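Local coordinates for telomerase reverse transcriptase (PDB 6ZDQ), which probably extends chromosome ends as the catalytic subunit of telomerase, copying a template within its RNA component into telomeric DNA repeats, at residues A[136-141]-A[155-160]; A[345-350]-A[431-436]; A[572-577]-A[630-635]. All blocks are in the same frame, centred on the assembly; numbering follows the deposited sequence.

Contact 1: A[136-141]-A[155-160]; sequences FKWLGR and TAFLKG
This contact lies in the telomerase RNA-binding domain, where the loop leading to the long helix 148-177 folds back against that helix. Residues 136-141 belong to the loop and residues 155-160 to the helix. The centre is a CH-pi contact. Leu-158 sends its methyl CD1 almost straight down on one face of the Phe-136 ring, 3.5 Å from the centroid and only 3° off the ring normal. All six ring carbons are therefore nearly equally close to the methyl. Leu-158 places CG anti to its backbone N (chi1 178°), and the two side chains cross at about a right angle.

Leu-139 forms the second part of the contact and divides its two methyls. CD1 rests on Leu-158 CB at 3.7 Å. CD2 reaches CD2 of the Phe-157 ring at 3.8 Å, coming obliquely to that ring. Trp-138 closes the group more loosely, its CZ3 lying 4.2 Å from Phe-157 CE2. The indole edge faces Phe-157 CE2, and the two side chains cross at about a right angle. Within the loop, Trp-138 CE2 also lies in plane at the edge of the Phe-136 ring.

Surrounding residues extend the aromatic core. Tyr-161 meets Trp-138 edge to face, and Tyr-33 and Phe-36 do the same with Phe-157. The one polar atom of the indole, NE1, donates to Asp-95 O. Arg-141, two residues after Leu-139, turns to the bound RNA and makes a salt bridge to a phosphate there.

No hydrogen bond links the two segments, and all five touching residues are buried. The packing between them is entirely apolar. No directional bond fixes the fit, so it rests on shape and burial.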
loop_
_atom_site.group_PDB
_atom_site.type_symbol
_atom_site.label_atom_id
_atom_site.label_comp_id
_atom_site.label_asym_id
_atom_site.label_seq_id
_atom_site.Cartn_x
_atom_site.Cartn_y
_atom_site.Cartn_z
ATOM N N PHE A 136 5.951 -12.057 -37.834
ATOM C CA PHE A 136 4.897 -12.974 -37.401
ATOM C C PHE A 136 4.122 -13.411 -38.637
ATOM O O PHE A 136 3.191 -12.740 -39.087
ATOM C CB PHE A 136 3.988 -12.314 -36.372
ATOM C CG PHE A 136 4.598 -12.197 -35.007
ATOM C CD1 PHE A 136 5.420 -11.131 -34.691
ATOM C CD2 PHE A 136 4.334 -13.146 -34.033
ATOM C CE1 PHE A 136 5.976 -11.016 -33.433
ATOM C CE2 PHE A 136 4.888 -13.038 -32.772
ATOM C CZ PHE A 136 5.710 -11.970 -32.472
ATOM N N LYS A 137 4.516 -14.558 -39.192
ATOM C CA LYS A 137 3.899 -15.036 -40.426
ATOM C C LYS A 137 2.493 -15.570 -40.182
ATOM O O LYS A 137 1.605 -15.401 -41.026
ATOM C CB LYS A 137 4.779 -16.110 -41.062
ATOM C CG LYS A 137 6.177 -15.629 -41.413
ATOM C CD LYS A 137 6.139 -14.494 -42.427
ATOM C CE LYS A 137 7.543 -14.013 -42.756
ATOM N NZ LYS A 137 7.554 -12.986 -43.831
ATOM N N TRP A 138 2.269 -16.221 -39.039
ATOM C CA TRP A 138 0.988 -16.867 -38.766
ATOM C C TRP A 138 -0.136 -15.884 -38.441
ATOM O O TRP A 138 -1.269 -16.329 -38.224
ATOM C CB TRP A 138 1.147 -17.874 -37.625
ATOM C CG TRP A 138 1.839 -17.316 -36.425
ATOM C CD1 TRP A 138 3.174 -17.376 -36.144
ATOM C CD2 TRP A 138 1.233 -16.607 -35.339
ATOM N NE1 TRP A 138 3.436 -16.752 -34.950
ATOM C CE2 TRP A 138 2.261 -16.268 -34.436
ATOM C CE3 TRP A 138 -0.078 -16.227 -35.042
ATOM C CZ2 TRP A 138 2.017 -15.568 -33.257
ATOM C CZ3 TRP A 138 -0.318 -15.532 -33.873
ATOM C CH2 TRP A 138 0.723 -15.210 -32.995
ATOM N N LEU A 139 0.131 -14.575 -38.403
ATOM C CA LEU A 139 -0.940 -13.613 -38.164
ATOM C C LEU A 139 -1.968 -13.609 -39.289
ATOM O O LEU A 139 -3.086 -13.122 -39.091
ATOM C CB LEU A 139 -0.364 -12.209 -37.977
ATOM C CG LEU A 139 0.401 -11.955 -36.678
ATOM C CD1 LEU A 139 0.869 -10.511 -36.601
ATOM C CD2 LEU A 139 -0.453 -12.311 -35.473
ATOM N N GLY A 140 -1.611 -14.134 -40.460
ATOM C CA GLY A 140 -2.557 -14.307 -41.544
ATOM C C GLY A 140 -2.195 -15.543 -42.338
ATOM O O GLY A 140 -1.136 -16.144 -42.146
ATOM N N ARG A 141 -3.099 -15.924 -43.243
ATOM C CA ARG A 141 -2.838 -17.092 -44.077
ATOM C C ARG A 141 -1.741 -16.814 -45.098
ATOM O O ARG A 141 -1.017 -17.735 -45.494
ATOM C CB ARG A 141 -4.123 -17.547 -44.768
ATOM C CG ARG A 141 -4.746 -16.518 -45.688
ATOM C CD ARG A 141 -6.106 -16.981 -46.196
ATOM N NE ARG A 141 -6.025 -18.213 -46.976
ATOM C CZ ARG A 141 -6.299 -19.424 -46.499
ATOM N NH1 ARG A 141 -6.676 -19.574 -45.237
ATOM N NH2 ARG A 141 -6.197 -20.487 -47.286
ATOM N N THR A 155 -2.310 -6.194 -36.782
ATOM C CA THR A 155 -1.813 -5.386 -35.671
ATOM C C THR A 155 -2.644 -5.608 -34.415
ATOM O O THR A 155 -2.096 -5.727 -33.312
ATOM C CB THR A 155 -1.808 -3.906 -36.054
ATOM O OG1 THR A 155 -0.975 -3.708 -37.204
ATOM C CG2 THR A 155 -1.280 -3.064 -34.901
ATOM N N ALA A 156 -3.969 -5.659 -34.559
ATOM C CA ALA A 156 -4.828 -5.934 -33.411
ATOM C C ALA A 156 -4.591 -7.341 -32.878
ATOM O O ALA A 156 -4.473 -7.548 -31.664
ATOM C CB ALA A 156 -6.295 -5.738 -33.791
ATOM N N PHE A 157 -4.524 -8.326 -33.777
ATOM C CA PHE A 157 -4.313 -9.707 -33.351
ATOM C C PHE A 157 -2.976 -9.869 -32.636
ATOM O O PHE A 157 -2.895 -10.547 -31.605
ATOM C CB PHE A 157 -4.398 -10.644 -34.555
ATOM C CG PHE A 157 -4.511 -12.096 -34.187
ATOM C CD1 PHE A 157 -4.995 -12.476 -32.946
ATOM C CD2 PHE A 157 -4.122 -13.083 -35.079
ATOM C CE1 PHE A 157 -5.096 -13.809 -32.603
ATOM C CE2 PHE A 157 -4.221 -14.418 -34.742
ATOM C CZ PHE A 157 -4.709 -14.782 -33.502
ATOM N N LEU A 158 -1.915 -9.256 -33.169
ATOM C CA LEU A 158 -0.605 -9.368 -32.533
ATOM C C LEU A 158 -0.619 -8.780 -31.128
ATOM O O LEU A 158 -0.030 -9.352 -30.203
ATOM C CB LEU A 158 0.459 -8.678 -33.384
ATOM C CG LEU A 158 1.864 -8.701 -32.778
ATOM C CD1 LEU A 158 2.416 -10.121 -32.773
ATOM C CD2 LEU A 158 2.802 -7.744 -33.505
ATOM N N LYS A 159 -1.278 -7.631 -30.949
ATOM C CA LYS A 159 -1.367 -7.032 -29.620
ATOM C C LYS A 159 -2.159 -7.921 -28.669
ATOM O O LYS A 159 -1.809 -8.043 -27.489
ATOM C CB LYS A 159 -1.995 -5.641 -29.707
ATOM C CG LYS A 159 -1.137 -4.612 -30.429
ATOM C CD LYS A 159 -1.821 -3.252 -30.466
ATOM C CE LYS A 159 -0.988 -2.233 -31.227
ATOM N NZ LYS A 159 -1.670 -0.911 -31.310
ATOM N N GLY A 160 -3.232 -8.544 -29.161
ATOM C CA GLY A 160 -3.976 -9.477 -28.330
ATOM C C GLY A 160 -3.168 -10.710 -27.984
ATOM O O GLY A 160 -3.191 -11.177 -26.841
#

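Contact 2: A[345-350]-A[431-436]; sequences LSQPVL and QIYDVV
Gln-347 meets Tyr-433 through several atoms. The two side chains cross obliquely, with Gln-347 CB 3.6 Å from Tyr-433 CE1. Further along the glutamine, CD and OE1 come near CE1, and NE2 near CD1, with amide and ring planes 35° apart. At the tip of the tyrosine, OH lies beside the Gln-347 backbone, 3.2 Å from its carbonyl carbon. Pro-348 touches the same hydroxyl with CD at 4.1 Å.

Ile-432 fills the next position. Its CG2 meets Gln-347 CG at 4.0 Å, the two chains running past each other in opposite directions. The same CG2 stands 3.6 Å above one face of the Tyr-433 ring, toward the rim. The other branch of Ile-432 ends in CD1, which meets Leu-350 CD2 at 3.6 Å.

Both segments belong to the reverse transcriptase domain. Helix 347-356 comes after strand 332-337 and the short helix 341-344. The strand probably corresponds to motif A of the palm, as in other reverse transcriptases. Residues 431-434 are the last, weakly bonded turn of helix 421-434, widened to a pi-type turn, just before strand 436-440.

Further out, in the first turn of helix 347-356, Leu-350 N donates to Ser-346 O at 3.1 Å. This turn puts Gln-347 and Leu-350 on the same side, toward Ile-432. Helix 460-477 backs the apolar pair, its Phe-465 touching both Leu-350 and Ile-432. Beyond the turn, Asp-434 forms a salt bridge with Arg-429, and Val-436 pairs through its backbone with Pro-228 and Gly-230.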
loop_
_atom_site.group_PDB
_atom_site.type_symbol
_atom_site.label_atom_id
_atom_site.label_comp_id
_atom_site.label_asym_id
_atom_site.label_seq_id
_atom_site.Cartn_x
_atom_site.Cartn_y
_atom_site.Cartn_z
ATOM N N LEU A 345 -7.282 -7.654 21.022
ATOM C CA LEU A 345 -8.308 -6.692 21.416
ATOM C C LEU A 345 -9.423 -7.347 22.223
ATOM O O LEU A 345 -9.891 -8.440 21.897
ATOM C CB LEU A 345 -8.905 -6.012 20.181
ATOM C CG LEU A 345 -8.074 -4.953 19.456
ATOM C CD1 LEU A 345 -8.864 -4.338 18.310
ATOM C CD2 LEU A 345 -7.588 -3.875 20.416
ATOM N N SER A 346 -9.842 -6.666 23.289
ATOM C CA SER A 346 -10.938 -7.140 24.125
ATOM C C SER A 346 -12.255 -6.776 23.452
ATOM O O SER A 346 -12.624 -5.599 23.387
ATOM C CB SER A 346 -10.843 -6.541 25.527
ATOM O OG SER A 346 -10.731 -5.130 25.473
ATOM N N GLN A 347 -12.953 -7.786 22.934
ATOM C CA GLN A 347 -14.221 -7.550 22.247
ATOM C C GLN A 347 -15.277 -6.891 23.128
ATOM O O GLN A 347 -15.905 -5.920 22.671
ATOM C CB GLN A 347 -14.731 -8.872 21.661
ATOM C CG GLN A 347 -13.770 -9.528 20.683
ATOM C CD GLN A 347 -14.175 -10.945 20.329
ATOM O OE1 GLN A 347 -14.240 -11.819 21.194
ATOM N NE2 GLN A 347 -14.450 -11.181 19.051
ATOM N N PRO A 348 -15.537 -7.342 24.364
ATOM C CA PRO A 348 -16.610 -6.692 25.138
ATOM C C PRO A 348 -16.297 -5.259 25.527
ATOM O O PRO A 348 -17.204 -4.415 25.527
ATOM C CB PRO A 348 -16.752 -7.601 26.366
ATOM C CG PRO A 348 -15.424 -8.241 26.510
ATOM C CD PRO A 348 -14.945 -8.469 25.109
ATOM N N VAL A 349 -15.042 -4.954 25.864
ATOM C CA VAL A 349 -14.686 -3.584 26.222
ATOM C C VAL A 349 -14.801 -2.670 25.010
ATOM O O VAL A 349 -15.213 -1.511 25.126
ATOM C CB VAL A 349 -13.276 -3.540 26.838
ATOM C CG1 VAL A 349 -12.900 -2.112 27.201
ATOM C CG2 VAL A 349 -13.205 -4.440 28.060
ATOM N N LEU A 350 -14.435 -3.175 23.829
ATOM C CA LEU A 350 -14.630 -2.405 22.605
ATOM C C LEU A 350 -16.102 -2.081 22.390
ATOM O O LEU A 350 -16.447 -0.976 21.952
ATOM C CB LEU A 350 -14.070 -3.172 21.408
ATOM C CG LEU A 350 -14.312 -2.557 20.029
ATOM C CD1 LEU A 350 -13.645 -1.197 19.924
ATOM C CD2 LEU A 350 -13.820 -3.486 18.932
ATOM N N GLN A 431 -19.579 -6.908 12.799
ATOM C CA GLN A 431 -18.207 -6.827 12.309
ATOM C C GLN A 431 -17.182 -7.252 13.352
ATOM O O GLN A 431 -16.014 -7.449 13.000
ATOM C CB GLN A 431 -17.900 -5.405 11.834
ATOM C CG GLN A 431 -18.711 -4.959 10.626
ATOM C CD GLN A 431 -18.290 -5.660 9.350
ATOM O OE1 GLN A 431 -17.112 -5.676 8.996
ATOM N NE2 GLN A 431 -19.255 -6.247 8.651
ATOM N N ILE A 432 -17.574 -7.366 14.621
ATOM C CA ILE A 432 -16.654 -7.752 15.685
ATOM C C ILE A 432 -16.718 -9.256 15.919
ATOM O O ILE A 432 -15.695 -9.950 15.858
ATOM C CB ILE A 432 -16.959 -6.981 16.983
ATOM C CG1 ILE A 432 -16.690 -5.488 16.793
ATOM C CG2 ILE A 432 -16.139 -7.534 18.137
ATOM C CD1 ILE A 432 -17.143 -4.635 17.957
ATOM N N TYR A 433 -17.919 -9.769 16.188
ATOM C CA TYR A 433 -18.102 -11.159 16.596
ATOM C C TYR A 433 -18.424 -12.078 15.419
ATOM O O TYR A 433 -17.722 -13.067 15.185
ATOM C CB TYR A 433 -19.203 -11.245 17.659
ATOM C CG TYR A 433 -18.893 -10.493 18.934
ATOM C CD1 TYR A 433 -18.208 -11.108 19.975
ATOM C CD2 TYR A 433 -19.287 -9.172 19.101
ATOM C CE1 TYR A 433 -17.923 -10.429 21.145
ATOM C CE2 TYR A 433 -19.006 -8.483 20.269
ATOM C CZ TYR A 433 -18.324 -9.116 21.287
ATOM O OH TYR A 433 -18.040 -8.438 22.451
ATOM N N ASP A 434 -19.481 -11.758 14.670
ATOM C CA ASP A 434 -20.044 -12.670 13.678
ATOM C C ASP A 434 -19.129 -12.926 12.486
ATOM O O ASP A 434 -19.434 -13.818 11.686
ATOM C CB ASP A 434 -21.387 -12.133 13.182
ATOM C CG ASP A 434 -22.433 -12.084 14.275
ATOM O OD1 ASP A 434 -22.291 -11.255 15.196
ATOM O OD2 ASP A 434 -23.396 -12.880 14.217
ATOM N N VAL A 435 -18.039 -12.172 12.332
ATOM C CA VAL A 435 -17.164 -12.354 11.176
ATOM C C VAL A 435 -16.552 -13.746 11.201
ATOM O O VAL A 435 -16.053 -14.208 12.236
ATOM C CB VAL A 435 -16.084 -11.264 11.147
ATOM C CG1 VAL A 435 -15.138 -11.489 9.978
ATOM C CG2 VAL A 435 -16.727 -9.894 11.050
ATOM N N VAL A 436 -16.586 -14.424 10.053
ATOM C CA VAL A 436 -16.079 -15.784 9.908
ATOM C C VAL A 436 -15.112 -15.815 8.732
ATOM O O VAL A 436 -15.417 -15.284 7.658
ATOM C CB VAL A 436 -17.215 -16.804 9.688
ATOM C CG1 VAL A 436 -16.669 -18.223 9.712
ATOM C CG2 VAL A 436 -18.319 -16.631 10.723
#

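Contact 3: A[572-577]-A[630-635]; sequences RTFKTL and DTFHCY. With nucleotides of chain B.
In the C-terminal, thumb-like part, the N terminus of helix 574-588 packs against the loop entering helix 634-656, on the surface that holds the three-way-junction RNA. One hydrogen bond joins the segments. Phe-574 N donates to Asp-630 OD2 at 3.0 Å, nearly straight at 169° and close to the carboxylate C-O axis. Phe-574 is the first residue of the helix, after the N-cap Thr-573, so the bond sets the carboxylate at the helix N terminus. If ionised, its charge would probably be stabilised there. Thr-573 OG1 shares a hydrogen bond with Thr-576 OG1.

The apolar part is aromatic. Phe-632 turns its ring edge to the face of Phe-574 in a T-shaped pair, centroids 5.4 Å apart and planes at 64°. Phe-632 CB adds a CH-pi contact over the same ring. Helix 602-626 packs against this pair, Ile-626 on Phe-574 and Phe-619 on Phe-632.

The polar RNA contacts go to phosphate and sugar. Lys-575 extends to hydrogen-bond G38 of chain B, NZ to OP2. Thr-573 CG2 packs on U36 of chain B, 3.5 Å from O3'. Arg-572 joins Asp-126 through an NH2 salt bridge and an RNA sugar through an NH1 hydrogen bond. His-633 NE2 reaches two ribose oxygens of C37 of chain B, donating to O3' at 2.7 Å in a bent bond (136°), with either atom the possible donor toward O2' at 3.0 Å.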
loop_
_atom_site.group_PDB
_atom_site.type_symbol
_atom_site.label_atom_id
_atom_site.label_comp_id
_atom_site.label_asym_id
_atom_site.label_seq_id
_atom_site.Cartn_x
_atom_site.Cartn_y
_atom_site.Cartn_z
ATOM N N ARG A 572 3.955 7.706 -17.705
ATOM C CA ARG A 572 4.699 7.528 -18.946
ATOM C C ARG A 572 4.795 8.813 -19.763
ATOM O O ARG A 572 5.306 8.773 -20.889
ATOM C CB ARG A 572 4.068 6.415 -19.788
ATOM C CG ARG A 572 2.583 6.588 -20.038
ATOM C CD ARG A 572 1.989 5.344 -20.674
ATOM N NE ARG A 572 2.752 4.914 -21.842
ATOM C CZ ARG A 572 2.544 5.361 -23.075
ATOM N NH1 ARG A 572 1.593 6.253 -23.309
ATOM N NH2 ARG A 572 3.288 4.915 -24.077
ATOM N N THR A 573 4.322 9.942 -19.240
ATOM C CA THR A 573 4.391 11.223 -19.926
ATOM C C THR A 573 5.060 12.240 -19.014
ATOM O O THR A 573 4.979 12.141 -17.787
ATOM C CB THR A 573 3.000 11.734 -20.334
ATOM O OG1 THR A 573 2.231 12.026 -19.160
ATOM C CG2 THR A 573 2.268 10.694 -21.167
ATOM N N PHE A 574 5.741 13.212 -19.627
ATOM C CA PHE A 574 6.407 14.251 -18.847
ATOM C C PHE A 574 5.416 15.029 -17.991
ATOM O O PHE A 574 5.730 15.411 -16.857
ATOM C CB PHE A 574 7.171 15.200 -19.772
ATOM C CG PHE A 574 8.399 14.592 -20.388
ATOM C CD1 PHE A 574 9.550 14.416 -19.637
ATOM C CD2 PHE A 574 8.407 14.209 -21.719
ATOM C CE1 PHE A 574 10.683 13.862 -20.202
ATOM C CE2 PHE A 574 9.537 13.657 -22.289
ATOM C CZ PHE A 574 10.676 13.483 -21.529
ATOM N N LYS A 575 4.215 15.281 -18.518
ATOM C CA LYS A 575 3.209 16.015 -17.756
ATOM C C LYS A 575 2.827 15.267 -16.484
ATOM O O LYS A 575 2.837 15.838 -15.388
ATOM C CB LYS A 575 1.976 16.271 -18.622
ATOM C CG LYS A 575 2.204 17.263 -19.749
ATOM C CD LYS A 575 0.928 17.497 -20.539
ATOM C CE LYS A 575 1.135 18.547 -21.615
ATOM N NZ LYS A 575 -0.081 18.730 -22.458
ATOM N N THR A 576 2.490 13.982 -16.611
ATOM C CA THR A 576 2.101 13.206 -15.438
ATOM C C THR A 576 3.282 12.950 -14.509
ATOM O O THR A 576 3.096 12.847 -13.291
ATOM C CB THR A 576 1.466 11.883 -15.868
ATOM O OG1 THR A 576 2.362 11.180 -16.737
ATOM C CG2 THR A 576 0.152 12.137 -16.597
ATOM N N LEU A 577 4.492 12.831 -15.059
ATOM C CA LEU A 577 5.669 12.609 -14.223
ATOM C C LEU A 577 5.944 13.806 -13.321
ATOM O O LEU A 577 6.086 13.656 -12.103
ATOM C CB LEU A 577 6.887 12.306 -15.094
ATOM C CG LEU A 577 8.228 12.214 -14.357
ATOM C CD1 LEU A 577 8.182 11.172 -13.247
ATOM C CD2 LEU A 577 9.356 11.918 -15.333
ATOM N N ASP A 630 7.852 10.809 -26.172
ATOM C CA ASP A 630 7.226 12.050 -25.747
ATOM C C ASP A 630 8.072 13.248 -26.178
ATOM O O ASP A 630 9.188 13.107 -26.682
ATOM C CB ASP A 630 7.019 12.042 -24.232
ATOM C CG ASP A 630 5.959 13.026 -23.780
ATOM O OD1 ASP A 630 5.463 13.802 -24.624
ATOM O OD2 ASP A 630 5.618 13.019 -22.577
ATOM N N THR A 631 7.523 14.444 -25.977
ATOM C CA THR A 631 8.192 15.691 -26.330
ATOM C C THR A 631 8.445 16.492 -25.061
ATOM O O THR A 631 7.499 16.874 -24.364
ATOM C CB THR A 631 7.357 16.506 -27.321
ATOM O OG1 THR A 631 7.109 15.724 -28.496
ATOM C CG2 THR A 631 8.092 17.778 -27.710
ATOM N N PHE A 632 9.717 16.747 -24.769
ATOM C CA PHE A 632 10.097 17.482 -23.571
ATOM C C PHE A 632 10.011 18.983 -23.812
ATOM O O PHE A 632 10.470 19.492 -24.839
ATOM C CB PHE A 632 11.514 17.097 -23.141
ATOM C CG PHE A 632 12.016 17.849 -21.939
ATOM C CD1 PHE A 632 11.524 17.572 -20.675
ATOM C CD2 PHE A 632 12.996 18.819 -22.072
ATOM C CE1 PHE A 632 11.989 18.258 -19.567
ATOM C CE2 PHE A 632 13.466 19.506 -20.968
ATOM C CZ PHE A 632 12.961 19.225 -19.714
ATOM N N HIS A 633 9.419 19.691 -22.852
ATOM C CA HIS A 633 9.289 21.144 -22.896
ATOM C C HIS A 633 10.072 21.719 -21.724
ATOM O O HIS A 633 9.658 21.583 -20.567
ATOM C CB HIS A 633 7.822 21.568 -22.849
ATOM C CG HIS A 633 7.018 21.085 -24.016
ATOM N ND1 HIS A 633 7.230 21.534 -25.302
ATOM C CD2 HIS A 633 6.003 20.193 -24.091
ATOM C CE1 HIS A 633 6.379 20.939 -26.119
ATOM N NE2 HIS A 633 5.624 20.120 -25.410
ATOM N N CYS A 634 11.211 22.346 -22.025
ATOM C CA CYS A 634 12.094 22.834 -20.970
ATOM C C CYS A 634 11.440 23.945 -20.155
ATOM O O CYS A 634 11.613 24.002 -18.932
ATOM C CB CYS A 634 13.414 23.313 -21.573
ATOM S SG CYS A 634 14.749 23.494 -20.372
ATOM N N TYR A 635 10.697 24.842 -20.811
ATOM C CA TYR A 635 10.098 25.964 -20.093
ATOM C C TYR A 635 9.091 25.481 -19.053
ATOM O O TYR A 635 8.989 26.059 -17.965
ATOM C CB TYR A 635 9.442 26.939 -21.074
ATOM C CG TYR A 635 8.153 26.444 -21.690
ATOM C CD1 TYR A 635 8.167 25.584 -22.780
ATOM C CD2 TYR A 635 6.922 26.846 -21.189
ATOM C CE1 TYR A 635 6.992 25.131 -23.349
ATOM C CE2 TYR A 635 5.741 26.398 -21.750
ATOM C CZ TYR A 635 5.782 25.542 -22.830
ATOM O OH TYR A 635 4.609 25.092 -23.394
ATOM P P C B 37 1.384 14.327 -23.581
ATOM O OP1 C B 37 1.398 14.473 -22.104
ATOM O OP2 C B 37 0.110 14.504 -24.326
ATOM O "O5'" C B 37 2.466 15.320 -24.190
ATOM C "C5'" C B 37 2.090 16.603 -24.651
ATOM C "C4'" C B 37 2.964 17.061 -25.787
ATOM O "O4'" C B 37 2.893 16.113 -26.882
ATOM C "C3'" C B 37 2.561 18.380 -26.414
ATOM O "O3'" C B 37 3.026 19.491 -25.675
ATOM C "C2'" C B 37 3.145 18.285 -27.814
ATOM O "O2'" C B 37 4.534 18.578 -27.797
ATOM C "C1'" C B 37 2.966 16.796 -28.116
ATOM N N1 C B 37 1.733 16.504 -28.886
ATOM C C2 C B 37 1.612 16.922 -30.217
ATOM O O2 C B 37 2.532 17.563 -30.747
ATOM N N3 C B 37 0.481 16.628 -30.900
ATOM C C4 C B 37 -0.498 15.939 -30.313
ATOM N N4 C B 37 -1.592 15.673 -31.030
ATOM C C5 C B 37 -0.399 15.493 -28.965
ATOM C C6 C B 37 0.723 15.792 -28.300
ATOM P P U B 36 -1.489 9.015 -24.716
ATOM O OP1 U B 36 -1.711 8.967 -23.248
ATOM O OP2 U B 36 -2.620 9.323 -25.627
ATOM O "O5'" U B 36 -0.337 10.074 -25.010
ATOM C "C5'" U B 36 0.969 9.888 -24.487
ATOM C "C4'" U B 36 1.970 10.782 -25.172
ATOM O "O4'" U B 36 2.061 10.446 -26.580
ATOM C "C3'" U B 36 1.640 12.262 -25.169
ATOM O "O3'" U B 36 1.972 12.880 -23.940
ATOM C "C2'" U B 36 2.432 12.785 -26.363
ATOM O "O2'" U B 36 3.797 12.973 -26.019
ATOM C "C1'" U B 36 2.337 11.607 -27.334
ATOM N N1 U B 36 1.270 11.785 -28.345
ATOM C C2 U B 36 1.586 12.501 -29.481
ATOM O O2 U B 36 2.689 12.986 -29.669
ATOM N N3 U B 36 0.566 12.632 -30.390
ATOM C C4 U B 36 -0.714 12.126 -30.278
ATOM O O4 U B 36 -1.525 12.330 -31.183
ATOM C C5 U B 36 -0.964 11.395 -29.074
ATOM C C6 U B 36 0.014 11.250 -28.172
ATOM P P G B 38 1.968 20.517 -25.048
ATOM O OP1 G B 38 2.702 21.426 -24.129
ATOM O OP2 G B 38 0.819 19.720 -24.544
ATOM O "O5'" G B 38 1.461 21.343 -26.312
ATOM C "C5'" G B 38 2.382 21.891 -27.243
ATOM C "C4'" G B 38 1.747 22.086 -28.596
ATOM O "O4'" G B 38 1.522 20.798 -29.228
ATOM C "C3'" G B 38 0.371 22.733 -28.595
ATOM O "O3'" G B 38 0.407 24.140 -28.443
ATOM C "C2'" G B 38 -0.211 22.263 -29.920
ATOM O "O2'" G B 38 0.345 22.995 -31.002
ATOM C "C1'" G B 38 0.326 20.834 -29.983
ATOM N N9 G B 38 -0.625 19.868 -29.399
ATOM C C8 G B 38 -0.631 19.382 -28.113
ATOM N N7 G B 38 -1.604 18.541 -27.887
ATOM C C5 G B 38 -2.281 18.470 -29.096
ATOM C C6 G B 38 -3.426 17.718 -29.463
ATOM O O6 G B 38 -4.088 16.940 -28.768
ATOM N N1 G B 38 -3.782 17.941 -30.788
ATOM C C2 G B 38 -3.124 18.780 -31.652
ATOM N N2 G B 38 -3.624 18.859 -32.893
ATOM N N3 G B 38 -2.055 19.487 -31.323
ATOM C C4 G B 38 -1.693 19.285 -30.039
#

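In the fold
From the N terminus the three contacts follow in series; none nests in or crosses another. Contact 1 closes a short loop of 13 residues, part of it the first turns of helix 148-177, inside the RNA-binding domain. Contact 2 closes a far longer excursion of 80 residues, partly unmodelled, and ties helix 347-356 to helix 421-434 in the reverse transcriptase domain. Contact 3 spans 52 mostly helical residues and joins the starts of helices 574-588 and 634-656. Contacts 1 and 3 come within about 11 Å at their nearest atoms, and the bound RNA touches both. Contact 2 lies about 30 Å from that RNA at the nearest atoms.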